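Local coordinates for hypothetical protein (Uncultured marine organism, PDB 2OD5) that probably binds nucleic acid through a winged-helix fold, although its exact function remains unknown, at residues R15-I20 against H37-M42; T31-L35 against L51-L55; K59-V64 against R85-A89. One frame throughout, in Å; residues are numbered along the deposited sequence. Where two conformers were deposited one is given.

Contact 1. Residues R15-I20 against H37-M42. With EDO (1,2-ethanediol), chain F.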
ATOM      1  N   ARG A  15      10.161   7.257  -6.177  1.00 45.00           N
ATOM      2  CA  ARG A  15      10.843   7.069  -4.901  1.00 45.24           C
ATOM      3  C   ARG A  15       9.919   6.363  -3.903  1.00 42.19           C
ATOM      4  O   ARG A  15      10.336   5.461  -3.176  1.00 41.83           O
ATOM      5  CB  ARG A  15      11.232   8.443  -4.356  1.00 45.74           C
ATOM      6  CG  ARG A  15      12.308   8.464  -3.304  1.00 52.65           C
ATOM      7  CD  ARG A  15      12.977   9.869  -3.228  1.00 52.63           C
ATOM      8  NE  ARG A  15      11.998  10.972  -3.218  1.00 54.55           N
ATOM      9  CZ  ARG A  15      11.494  11.551  -2.126  1.00 62.28           C
ATOM     10  NH1 ARG A  15      11.836  11.148  -0.907  1.00 65.15           N
ATOM     11  NH2 ARG A  15      10.617  12.540  -2.257  1.00 53.29           N
ATOM     12  N   ILE A  16       8.674   6.809  -3.865  1.00 39.59           N
ATOM     13  CA  ILE A  16       7.657   6.243  -2.966  1.00 40.26           C
ATOM     14  C   ILE A  16       7.424   4.768  -3.294  1.00 39.13           C
ATOM     15  O   ILE A  16       7.392   3.931  -2.390  1.00 37.00           O
ATOM     16  CB  ILE A  16       6.355   7.019  -3.050  1.00 40.41           C
ATOM     17  CG1 ILE A  16       6.530   8.411  -2.413  1.00 46.06           C
ATOM     18  CG2 ILE A  16       5.243   6.310  -2.283  1.00 35.88           C
ATOM     19  CD1 ILE A  16       5.262   9.276  -2.412  1.00 43.69           C
ATOM     20  N   ARG A  17       7.281   4.448  -4.580  1.00 38.77           N
ATOM     21  CA  ARG A  17       7.095   3.055  -4.998  1.00 36.43           C
ATOM     22  C   ARG A  17       8.216   2.163  -4.534  1.00 36.41           C
ATOM     23  O   ARG A  17       7.963   1.046  -4.113  1.00 36.53           O
ATOM     24  CB  ARG A  17       6.990   2.909  -6.505  1.00 37.30           C
ATOM     25  CG  ARG A  17       5.713   3.398  -7.107  1.00 40.03           C
ATOM     26  CD  ARG A  17       5.781   3.182  -8.616  1.00 39.01           C
ATOM     27  NE  ARG A  17       4.485   3.357  -9.239  1.00 47.83           N
ATOM     28  CZ  ARG A  17       4.265   3.263 -10.548  1.00 45.82           C
ATOM     29  NH1 ARG A  17       5.264   3.004 -11.379  1.00 48.76           N
ATOM     30  NH2 ARG A  17       3.039   3.426 -11.036  1.00 42.60           N
ATOM     31  N   GLU A  18       9.467   2.614  -4.653  1.00 35.96           N
ATOM     32  CA  GLU A  18      10.599   1.795  -4.246  0.50 35.39           C
ATOM     33  C   GLU A  18      10.593   1.552  -2.740  1.00 34.15           C
ATOM     34  O   GLU A  18      10.906   0.457  -2.279  1.00 34.12           O
ATOM     35  CB  GLU A  18      11.918   2.443  -4.692  0.50 37.44           C
ATOM     36  CG  GLU A  18      12.027   2.599  -6.201  0.50 39.03           C
ATOM     37  N   LYS A  19      10.238   2.573  -1.969  1.00 33.54           N
ATOM     38  CA  LYS A  19      10.145   2.398  -0.517  1.00 34.99           C
ATOM     39  C   LYS A  19       9.061   1.399  -0.134  1.00 34.24           C
ATOM     40  O   LYS A  19       9.269   0.552   0.735  1.00 34.37           O
ATOM     41  CB  LYS A  19       9.817   3.716   0.164  1.00 36.31           C
ATOM     42  CG  LYS A  19      10.941   4.674   0.213  1.00 46.84           C
ATOM     43  CD  LYS A  19      10.563   5.807   1.148  1.00 54.37           C
ATOM     44  CE  LYS A  19      11.573   6.922   1.089  1.00 63.06           C
ATOM     45  NZ  LYS A  19      12.626   6.786   2.129  1.00 64.99           N
ATOM     46  N   ILE A  20       7.899   1.533  -0.770  1.00 34.66           N
ATOM     47  CA  ILE A  20       6.774   0.663  -0.478  1.00 33.80           C
ATOM     48  C   ILE A  20       7.166  -0.800  -0.767  1.00 32.79           C
ATOM     49  O   ILE A  20       6.927  -1.691   0.041  1.00 34.43           O
ATOM     50  CB  ILE A  20       5.516   1.041  -1.289  1.00 33.50           C
ATOM     51  CG1 ILE A  20       4.961   2.422  -0.901  1.00 33.36           C
ATOM     52  CG2 ILE A  20       4.457  -0.023  -1.095  1.00 32.21           C
ATOM     53  CD1 ILE A  20       3.954   2.981  -1.925  1.00 31.42           C
ATOM     54  N   HIS A  37       5.123   4.229   7.598  1.00 29.65           N
ATOM     55  CA  HIS A  37       6.494   3.928   7.205  1.00 30.70           C
ATOM     56  C   HIS A  37       7.033   4.946   6.239  1.00 31.15           C
ATOM     57  O   HIS A  37       8.116   5.490   6.432  1.00 32.67           O
ATOM     58  CB  HIS A  37       6.564   2.536   6.557  1.00 31.60           C
ATOM     59  CG  HIS A  37       7.928   2.213   6.072  1.00 34.48           C
ATOM     60  ND1 HIS A  37       8.967   1.982   6.944  1.00 33.71           N
ATOM     61  CD2 HIS A  37       8.458   2.195   4.826  1.00 37.69           C
ATOM     62  CE1 HIS A  37      10.072   1.769   6.245  1.00 40.82           C
ATOM     63  NE2 HIS A  37       9.797   1.914   4.959  1.00 35.86           N
ATOM     64  N   ILE A  38       6.305   5.182   5.156  1.00 31.81           N
ATOM     65  CA  ILE A  38       6.670   6.151   4.114  0.50 32.45           C
ATOM     66  C   ILE A  38       6.898   7.545   4.695  1.00 33.44           C
ATOM     67  O   ILE A  38       7.914   8.210   4.477  1.00 34.57           O
ATOM     68  CB  ILE A  38       5.515   6.222   3.066  0.50 31.90           C
ATOM     69  CG1 ILE A  38       5.483   4.957   2.202  0.50 33.47           C
ATOM     70  CG2 ILE A  38       5.661   7.376   2.145  0.50 27.99           C
ATOM     71  CD1 ILE A  38       6.769   4.712   1.433  0.50 40.53           C
ATOM     72  N   ASN A  39       5.906   7.996   5.434  1.00 33.78           N
ATOM     73  CA  ASN A  39       5.965   9.332   5.980  1.00 31.97           C
ATOM     74  C   ASN A  39       7.035   9.513   7.078  1.00 34.05           C
ATOM     75  O   ASN A  39       7.402  10.646   7.394  1.00 36.38           O
ATOM     76  CB  ASN A  39       4.589   9.771   6.476  1.00 31.96           C
ATOM     77  CG  ASN A  39       3.645  10.169   5.337  1.00 30.84           C
ATOM     78  OD1 ASN A  39       4.032  10.156   4.174  1.00 34.03           O
ATOM     79  ND2 ASN A  39       2.410  10.537   5.675  1.00 33.57           N
ATOM     80  N   SER A  40       7.510   8.415   7.659  1.00 33.41           N
ATOM     81  CA  SER A  40       8.591   8.445   8.634  1.00 34.22           C
ATOM     82  C   SER A  40       9.972   8.598   8.031  1.00 32.92           C
ATOM     83  O   SER A  40      10.920   8.855   8.769  1.00 34.19           O
ATOM     84  CB  SER A  40       8.556   7.202   9.531  1.00 34.64           C
ATOM     85  OG  SER A  40       9.119   6.099   8.857  1.00 40.41           O
ATOM     86  N   THR A  41      10.102   8.480   6.709  1.00 33.61           N
ATOM     87  CA  THR A  41      11.413   8.453   6.053  1.00 37.39           C
ATOM     88  C   THR A  41      11.547   9.382   4.855  1.00 38.04           C
ATOM     89  O   THR A  41      12.434   9.183   4.016  1.00 40.11           O
ATOM     90  CB  THR A  41      11.691   7.026   5.562  1.00 39.92           C
ATOM     91  OG1 THR A  41      10.682   6.647   4.611  1.00 45.54           O
ATOM     92  CG2 THR A  41      11.639   6.050   6.754  1.00 46.92           C
HETATM   93  N   MSE A  42      10.662  10.370   4.752  1.00 33.17           N
HETATM   94  CA  MSE A  42      10.633  11.334   3.663  1.00 33.72           C
HETATM   95  C   MSE A  42      10.385  12.679   4.330  1.00 30.24           C
HETATM   96  O   MSE A  42       9.766  12.726   5.407  1.00 30.28           O
HETATM   97  CB  MSE A  42       9.450  11.044   2.736  1.00 34.89           C
HETATM   98  CG  MSE A  42       9.583   9.790   2.000  1.00 43.91           C
HETATM   99 SE   MSE A  42       8.183   9.681   0.742  0.75 41.00          SE
HETATM  100  CE  MSE A  42       6.689   9.372   1.903  1.00 58.42           C
TER
HETATM  101  C1  EDO F 120      11.093  14.441  -5.313  1.00 75.90           C
HETATM  102  O1  EDO F 120      11.051  14.520  -6.743  1.00 75.81           O
HETATM  103  C2  EDO F 120      12.339  13.670  -4.898  1.00 77.03           C
HETATM  104  O2  EDO F 120      12.296  12.327  -5.397  1.00 74.82           O
HETATM  105  O   HOH W   1      11.187   0.904   2.673  1.00 31.82           O
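Ile38 supplies the main bump here, and helix 9-23 supplies the hollow. The CB of Ile38 points sideways, but its delta methyl swings toward the helix and settles between Ile16 on one turn and Lys19 and Ile20 on the next: Ile38 CD1 lies 3.4 Å from Lys19 CB, 3.7 Å from Ile20 CG1 and 4.0 Å from Ile16 O. In the loop that follows helix 31-39, Met42, built as selenomethionine, makes a second bump: its SE sits 3.8 Å from Ile16 CG1, while its CG lies 3.6 Å from Lys19 CE and 3.9 Å from Arg15 NH1. Near the guanidinium plane, Arg15 NE donates to EDO O2 at 2.6 Å, the diol probably coming from the crystallisation liquor.

Lys19 is the bump going the other way, and it buries the most surface. Its aliphatic chain runs along Ile38 and Met42, and NZ donates to Thr41 O at 3.1 Å and, weakly, to Thr41 OG1 at 3.2 Å. The loop is therefore tied to the helix beside the apolar packing of Ile38 and Met42. Farther along, one water bridges Lys19 O (2.7 Å) and His37 NE2 (2.9 Å).

These are the first two helices of a winged helix-turn-helix fold. His37 also stacks on Phe23, and Ile20 continues onto Leu51, Val54 and Leu55, so that helix 48-57 closes the three-helix bundle.

Contact 2. Residues T31-L35 against L51-L55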
ATOM      1  N   THR A  31      -2.702  -0.259   4.670  1.00 30.86           N
ATOM      2  CA  THR A  31      -2.422   1.067   4.133  1.00 32.22           C
ATOM      3  C   THR A  31      -1.888   2.030   5.202  1.00 32.59           C
ATOM      4  O   THR A  31      -0.998   2.841   4.925  1.00 34.03           O
ATOM      5  CB  THR A  31      -3.683   1.724   3.489  1.00 36.19           C
ATOM      6  OG1 THR A  31      -4.225   0.871   2.474  1.00 35.43           O
ATOM      7  CG2 THR A  31      -3.314   3.069   2.821  1.00 37.15           C
ATOM      8  N   ALA A  32      -2.418   1.912   6.407  1.00 33.07           N
ATOM      9  CA  ALA A  32      -1.989   2.741   7.537  1.00 33.85           C
ATOM     10  C   ALA A  32      -0.535   2.506   7.918  1.00 32.49           C
ATOM     11  O   ALA A  32       0.217   3.453   8.193  1.00 29.98           O
ATOM     12  CB  ALA A  32      -2.918   2.478   8.759  1.00 34.11           C
ATOM     13  N   GLU A  33      -0.148   1.233   8.019  1.00 30.68           N
ATOM     14  CA  GLU A  33       1.234   0.880   8.282  1.00 31.99           C
ATOM     15  C   GLU A  33       2.165   1.389   7.171  1.00 29.14           C
ATOM     16  O   GLU A  33       3.267   1.885   7.438  1.00 30.43           O
ATOM     17  CB  GLU A  33       1.382  -0.631   8.388  1.00 31.38           C
ATOM     18  CG  GLU A  33       0.639  -1.287   9.513  1.00 37.70           C
ATOM     19  CD  GLU A  33       0.868  -2.801   9.464  1.00 44.33           C
ATOM     20  OE1 GLU A  33       0.281  -3.491   8.560  1.00 46.91           O
ATOM     21  OE2 GLU A  33       1.687  -3.281  10.284  1.00 53.66           O
ATOM     22  N   ILE A  34       1.737   1.271   5.919  1.00 28.48           N
ATOM     23  CA  ILE A  34       2.530   1.720   4.789  1.00 29.04           C
ATOM     24  C   ILE A  34       2.711   3.232   4.842  1.00 29.64           C
ATOM     25  O   ILE A  34       3.832   3.739   4.732  1.00 28.63           O
ATOM     26  CB  ILE A  34       1.916   1.291   3.424  1.00 28.79           C
ATOM     27  CG1 ILE A  34       1.832  -0.252   3.325  1.00 29.66           C
ATOM     28  CG2 ILE A  34       2.765   1.816   2.260  1.00 29.56           C
ATOM     29  CD1 ILE A  34       0.972  -0.740   2.159  1.00 32.03           C
ATOM     30  N   LEU A  35       1.625   3.936   5.099  1.00 28.65           N
ATOM     31  CA  LEU A  35       1.672   5.394   5.207  1.00 29.44           C
ATOM     32  C   LEU A  35       2.597   5.811   6.332  1.00 28.36           C
ATOM     33  O   LEU A  35       3.405   6.723   6.163  1.00 30.19           O
ATOM     34  CB  LEU A  35       0.273   5.964   5.477  1.00 29.46           C
ATOM     35  CG  LEU A  35       0.187   7.507   5.406  1.00 29.58           C
ATOM     36  CD1 LEU A  35       0.506   8.019   3.988  1.00 29.32           C
ATOM     37  CD2 LEU A  35      -1.195   7.957   5.854  1.00 32.67           C
ATOM     38  N   LEU A  51      -1.745   7.897  -1.344  1.00 31.30           N
ATOM     39  CA  LEU A  51      -1.076   6.580  -1.227  1.00 29.68           C
ATOM     40  C   LEU A  51      -1.960   5.478  -1.816  1.00 30.68           C
ATOM     41  O   LEU A  51      -1.489   4.574  -2.540  1.00 29.32           O
ATOM     42  CB  LEU A  51      -0.708   6.274   0.211  1.00 32.45           C
ATOM     43  CG  LEU A  51      -0.126   4.871   0.480  1.00 33.65           C
ATOM     44  CD1 LEU A  51       1.169   4.677  -0.316  1.00 33.97           C
ATOM     45  CD2 LEU A  51       0.117   4.630   1.979  1.00 32.24           C
ATOM     46  N   GLY A  52      -3.254   5.546  -1.556  1.00 31.59           N
ATOM     47  CA  GLY A  52      -4.177   4.571  -2.134  1.00 34.87           C
ATOM     48  C   GLY A  52      -4.105   4.556  -3.646  1.00 34.03           C
ATOM     49  O   GLY A  52      -4.130   3.487  -4.261  1.00 34.70           O
ATOM     50  N   ASN A  53      -4.020   5.746  -4.256  1.00 33.91           N
ATOM     51  CA  ASN A  53      -3.868   5.848  -5.698  1.00 34.96           C
ATOM     52  C   ASN A  53      -2.556   5.231  -6.186  1.00 32.84           C
ATOM     53  O   ASN A  53      -2.542   4.480  -7.174  1.00 34.00           O
ATOM     54  CB  ASN A  53      -3.961   7.310  -6.152  1.00 37.04           C
ATOM     55  CG  ASN A  53      -5.367   7.874  -5.985  1.00 49.02           C
ATOM     56  OD1 ASN A  53      -6.340   7.117  -5.941  1.00 53.13           O
ATOM     57  ND2 ASN A  53      -5.480   9.208  -5.876  1.00 49.39           N
ATOM     58  N   VAL A  54      -1.467   5.542  -5.497  1.00 31.71           N
ATOM     59  CA  VAL A  54      -0.164   5.026  -5.855  1.00 30.59           C
ATOM     60  C   VAL A  54      -0.165   3.505  -5.793  1.00 31.03           C
ATOM     61  O   VAL A  54       0.359   2.826  -6.682  1.00 34.16           O
ATOM     62  CB  VAL A  54       0.941   5.562  -4.915  1.00 31.30           C
ATOM     63  CG1 VAL A  54       2.272   4.785  -5.132  1.00 33.98           C
ATOM     64  CG2 VAL A  54       1.109   7.074  -5.115  1.00 33.56           C
ATOM     65  N   LEU A  55      -0.724   2.967  -4.727  1.00 29.27           N
ATOM     66  CA  LEU A  55      -0.749   1.510  -4.531  1.00 29.96           C
ATOM     67  C   LEU A  55      -1.573   0.831  -5.606  1.00 31.21           C
ATOM     68  O   LEU A  55      -1.179  -0.220  -6.120  1.00 30.95           O
ATOM     69  CB  LEU A  55      -1.311   1.170  -3.137  1.00 29.14           C
ATOM     70  CG  LEU A  55      -0.440   1.527  -1.925  1.00 29.63           C
ATOM     71  CD1 LEU A  55      -1.273   1.399  -0.611  1.00 29.06           C
ATOM     72  CD2 LEU A  55       0.787   0.675  -1.862  1.00 29.97           C
TER
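The two short helical segments cross almost at right angles: their axes make an angle of 102° and come no nearer than 11.2 Å. That is a wide spacing, and the backbones stay apart accordingly, with the CA atoms of Leu35 and Leu51 7.1 Å from each other and those of Thr31 and Gly52 7.4 Å. Large side chains span the gap.

Leu51 does most of the work. Its CB points at the facing helix, and CD2 is driven into the first turn of 31-39, 3.6 Å from Thr31 O, 3.5 Å from Leu35 N, 3.7 Å from Leu35 CB and 3.9 Å from Ile34 CG2. The methyl thus rests right against the backbone, beside the helical hydrogen bond from Leu35 N to Thr31 O (2.8 Å). One turn later, Leu55 places CD1 4.2 Å from Ile34 CD1 and 4.3 Å from Thr31 OG1, in a looser fit. The hydroxyl of Thr31 has its hydrogen bond elsewhere, with Trp82 NE1.

Steeply crossed helices of this kind form the helix-turn-helix unit, in which 48-57 would probably be the recognition helix, as in related winged-helix proteins. Ile20 of helix 9-23 packs on Ile34, Leu51 and Leu55, and Trp82 of strand 75-84 touches Ile34 and Leu55, so the contact lies inside the three-helix bundle, with helix 9-23 and strand 75-84 both packing on it.

Contact 3. Residues K59-V64 against R85-A89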
ATOM      1  N   LYS A  59       1.434  -1.723 -10.525  1.00 28.30           N
ATOM      2  CA  LYS A  59       1.065  -3.116 -10.768  1.00 28.13           C
ATOM      3  C   LYS A  59       1.906  -4.163 -10.027  1.00 28.28           C
ATOM      4  O   LYS A  59       1.579  -5.348 -10.029  1.00 29.89           O
ATOM      5  CB  LYS A  59       1.021  -3.376 -12.287  1.00 30.23           C
ATOM      6  CG  LYS A  59       0.062  -2.397 -13.069  1.00 36.34           C
ATOM      7  CD  LYS A  59      -1.383  -2.284 -12.463  1.00 41.32           C
ATOM      8  CE  LYS A  59      -2.125  -0.941 -12.788  1.00 48.18           C
ATOM      9  NZ  LYS A  59      -3.405  -0.674 -11.943  1.00 41.26           N
ATOM     10  N   ASP A  60       3.011  -3.738  -9.435  1.00 25.84           N
ATOM     11  CA  ASP A  60       3.860  -4.626  -8.636  1.00 29.45           C
ATOM     12  C   ASP A  60       3.341  -4.791  -7.231  1.00 28.62           C
ATOM     13  O   ASP A  60       3.840  -5.623  -6.489  1.00 28.35           O
ATOM     14  CB  ASP A  60       5.292  -4.087  -8.535  1.00 30.59           C
ATOM     15  CG  ASP A  60       5.935  -3.837  -9.871  1.00 31.71           C
ATOM     16  OD1 ASP A  60       5.499  -4.374 -10.940  1.00 31.16           O
ATOM     17  OD2 ASP A  60       6.941  -3.090  -9.858  1.00 34.98           O
ATOM     18  N   ILE A  61       2.348  -3.994  -6.863  1.00 30.71           N
ATOM     19  CA  ILE A  61       1.832  -3.993  -5.499  1.00 32.89           C
ATOM     20  C   ILE A  61       0.358  -4.283  -5.602  1.00 35.48           C
ATOM     21  O   ILE A  61      -0.387  -3.446  -6.139  1.00 37.34           O
ATOM     22  CB  ILE A  61       2.058  -2.656  -4.799  1.00 31.23           C
ATOM     23  CG1 ILE A  61       3.529  -2.316  -4.647  1.00 35.82           C
ATOM     24  CG2 ILE A  61       1.456  -2.669  -3.323  1.00 31.76           C
ATOM     25  CD1 ILE A  61       3.780  -0.822  -4.408  1.00 38.02           C
ATOM     26  N   VAL A  62      -0.043  -5.461  -5.095  1.00 31.35           N
ATOM     27  CA  VAL A  62      -1.395  -5.997  -5.283  1.00 32.90           C
ATOM     28  C   VAL A  62      -2.243  -5.991  -3.999  1.00 30.67           C
ATOM     29  O   VAL A  62      -1.732  -6.195  -2.915  1.00 28.74           O
ATOM     30  CB  VAL A  62      -1.379  -7.405  -5.824  1.00 34.75           C
ATOM     31  CG1 VAL A  62      -0.653  -7.451  -7.192  1.00 37.42           C
ATOM     32  CG2 VAL A  62      -0.731  -8.363  -4.872  1.00 31.96           C
ATOM     33  N   LYS A  63      -3.543  -5.745  -4.132  1.00 30.30           N
ATOM     34  CA  LYS A  63      -4.419  -5.709  -2.952  1.00 30.74           C
ATOM     35  C   LYS A  63      -4.828  -7.130  -2.592  1.00 30.36           C
ATOM     36  O   LYS A  63      -5.391  -7.847  -3.436  1.00 33.61           O
ATOM     37  CB  LYS A  63      -5.669  -4.903  -3.271  1.00 31.04           C
ATOM     38  CG  LYS A  63      -6.460  -4.506  -2.042  1.00 31.91           C
ATOM     39  CD  LYS A  63      -7.839  -4.018  -2.417  1.00 38.49           C
ATOM     40  CE  LYS A  63      -7.949  -2.538  -2.563  1.00 50.79           C
ATOM     41  NZ  LYS A  63      -8.091  -1.780  -1.319  1.00 48.06           N
ATOM     42  N   VAL A  64      -4.523  -7.559  -1.371  1.00 28.89           N
ATOM     43  CA  VAL A  64      -4.758  -8.929  -0.957  1.00 27.50           C
ATOM     44  C   VAL A  64      -5.872  -9.084   0.078  1.00 27.45           C
ATOM     45  O   VAL A  64      -6.262 -10.193   0.398  1.00 28.23           O
ATOM     46  CB  VAL A  64      -3.479  -9.593  -0.413  1.00 30.73           C
ATOM     47  CG1 VAL A  64      -2.423  -9.695  -1.549  1.00 30.15           C
ATOM     48  CG2 VAL A  64      -2.924  -8.855   0.754  1.00 30.90           C
ATOM     49  N   ARG A  85       3.566  -8.352  -5.748  1.00 26.76           N
ATOM     50  CA  ARG A  85       3.136  -9.454  -6.623  1.00 26.34           C
ATOM     51  C   ARG A  85       4.023 -10.679  -6.465  1.00 27.40           C
ATOM     52  O   ARG A  85       3.559 -11.840  -6.529  1.00 27.39           O
ATOM     53  CB  ARG A  85       3.092  -8.982  -8.071  1.00 25.13           C
ATOM     54  CG  ARG A  85       2.460  -9.932  -9.021  1.00 27.75           C
ATOM     55  CD  ARG A  85       2.405  -9.384 -10.407  1.00 28.67           C
ATOM     56  NE  ARG A  85       1.554  -8.205 -10.526  1.00 29.54           N
ATOM     57  CZ  ARG A  85       0.241  -8.243 -10.747  1.00 33.63           C
ATOM     58  NH1 ARG A  85      -0.399  -9.405 -10.888  1.00 33.40           N
ATOM     59  NH2 ARG A  85      -0.438  -7.119 -10.841  1.00 32.06           N
ATOM     60  N   ASN A  86       5.330 -10.452  -6.337  1.00 25.90           N
ATOM     61  CA  ASN A  86       6.259 -11.550  -6.151  1.00 26.16           C
ATOM     62  C   ASN A  86       6.052 -12.282  -4.828  1.00 26.76           C
ATOM     63  O   ASN A  86       6.164 -13.526  -4.770  1.00 28.61           O
ATOM     64  CB  ASN A  86       7.703 -11.074  -6.283  1.00 26.39           C
ATOM     65  CG  ASN A  86       8.127 -10.898  -7.706  1.00 27.32           C
ATOM     66  OD1 ASN A  86       7.884 -11.749  -8.562  1.00 28.40           O
ATOM     67  ND2 ASN A  86       8.812  -9.791  -7.970  1.00 28.89           N
ATOM     68  N   TRP A  87       5.723 -11.550  -3.779  1.00 29.41           N
ATOM     69  CA  TRP A  87       5.414 -12.191  -2.499  1.00 32.05           C
ATOM     70  C   TRP A  87       4.215 -13.134  -2.674  1.00 31.14           C
ATOM     71  O   TRP A  87       4.240 -14.294  -2.261  1.00 31.55           O
ATOM     72  CB  TRP A  87       5.106 -11.151  -1.426  1.00 31.48           C
ATOM     73  CG  TRP A  87       4.936 -11.773  -0.068  1.00 36.81           C
ATOM     74  CD1 TRP A  87       5.900 -11.934   0.899  1.00 37.13           C
ATOM     75  CD2 TRP A  87       3.736 -12.319   0.458  1.00 36.52           C
ATOM     76  NE1 TRP A  87       5.360 -12.574   1.997  1.00 39.58           N
ATOM     77  CE2 TRP A  87       4.036 -12.832   1.741  1.00 36.91           C
ATOM     78  CE3 TRP A  87       2.429 -12.456  -0.045  1.00 33.75           C
ATOM     79  CZ2 TRP A  87       3.089 -13.467   2.515  1.00 40.42           C
ATOM     80  CZ3 TRP A  87       1.490 -13.090   0.729  1.00 40.56           C
ATOM     81  CH2 TRP A  87       1.823 -13.573   2.004  1.00 39.41           C
ATOM     82  N   VAL A  88       3.167 -12.642  -3.323  1.00 28.31           N
ATOM     83  CA  VAL A  88       2.006 -13.467  -3.571  1.00 29.91           C
ATOM     84  C   VAL A  88       2.343 -14.669  -4.442  1.00 29.57           C
ATOM     85  O   VAL A  88       1.884 -15.782  -4.173  1.00 32.31           O
ATOM     86  CB  VAL A  88       0.840 -12.674  -4.213  1.00 29.97           C
ATOM     87  CG1 VAL A  88      -0.385 -13.576  -4.421  1.00 35.14           C
ATOM     88  CG2 VAL A  88       0.479 -11.473  -3.350  1.00 31.37           C
ATOM     89  N   ALA A  89       3.149 -14.475  -5.478  1.00 29.53           N
ATOM     90  CA  ALA A  89       3.514 -15.581  -6.352  1.00 31.08           C
ATOM     91  C   ALA A  89       4.213 -16.694  -5.563  1.00 31.92           C
ATOM     92  O   ALA A  89       4.025 -17.893  -5.822  1.00 33.03           O
ATOM     93  CB  ALA A  89       4.415 -15.079  -7.501  1.00 29.36           C
TER
HETATM   94  O   HOH W   2       6.518  -7.687  -7.003  1.00 24.23           O
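Arg85, the first residue of the last helix, buries the most surface here and binds through both its backbone and its side chain. Its N donates to Asp60 O at 2.8 Å, giving an amide of the helix's first turn an acceptor from outside the helix. The guanidinium turns back over the other segment, where NE (2.9 Å) and NH2 (2.8 Å) both donate to the single acceptor Lys59 O, which lies near the guanidinium plane. Two consecutive carbonyls of the turn leading into strand 61-71 are thus held by one arginine.

Val62 comes next. Its CG1 lies over one face of the guanidinium, 3.7 Å from Arg85 NH2, and its CG2 meets Val88 CG2, also at 3.7 Å. Val88, a turn along the helix from Arg85, presents the same methyl to Val64 CG1 at 3.9 Å. Val62 and Val64 project from the same side of the strand, and Val88 packs against both.

Strands 61-71 and 75-84 form the long antiparallel hairpin that is the wing of a winged-helix domain; Val62 pairs with Ala83 through backbone hydrogen bonds. Helix 85-91 follows that hairpin directly and packs against its base, a C-terminal addition to the winged-helix core.

Along the chain, contacts 1 and 2 interleave and share helix 31-39, whereas contact 3 opens only after both have closed. The centres of contact 1 and contact 2 lie about 10 Å apart, those of contact 2 and contact 3 about 14 Å, and those of contact 1 and contact 3 about 17 Å. Ile20 joins the first two: its CD1 is 3.6 Å from Leu51 CD1. Ile61 turns into this bundle core, its CD1 3.5 Å from Ile20 CG2, from the strand face opposite Val62 and Val64; contact 3 thus lies outside the core, joined through the strand. This suits a winged-helix domain, in which 48-57 and the hairpin would probably meet nucleic acid.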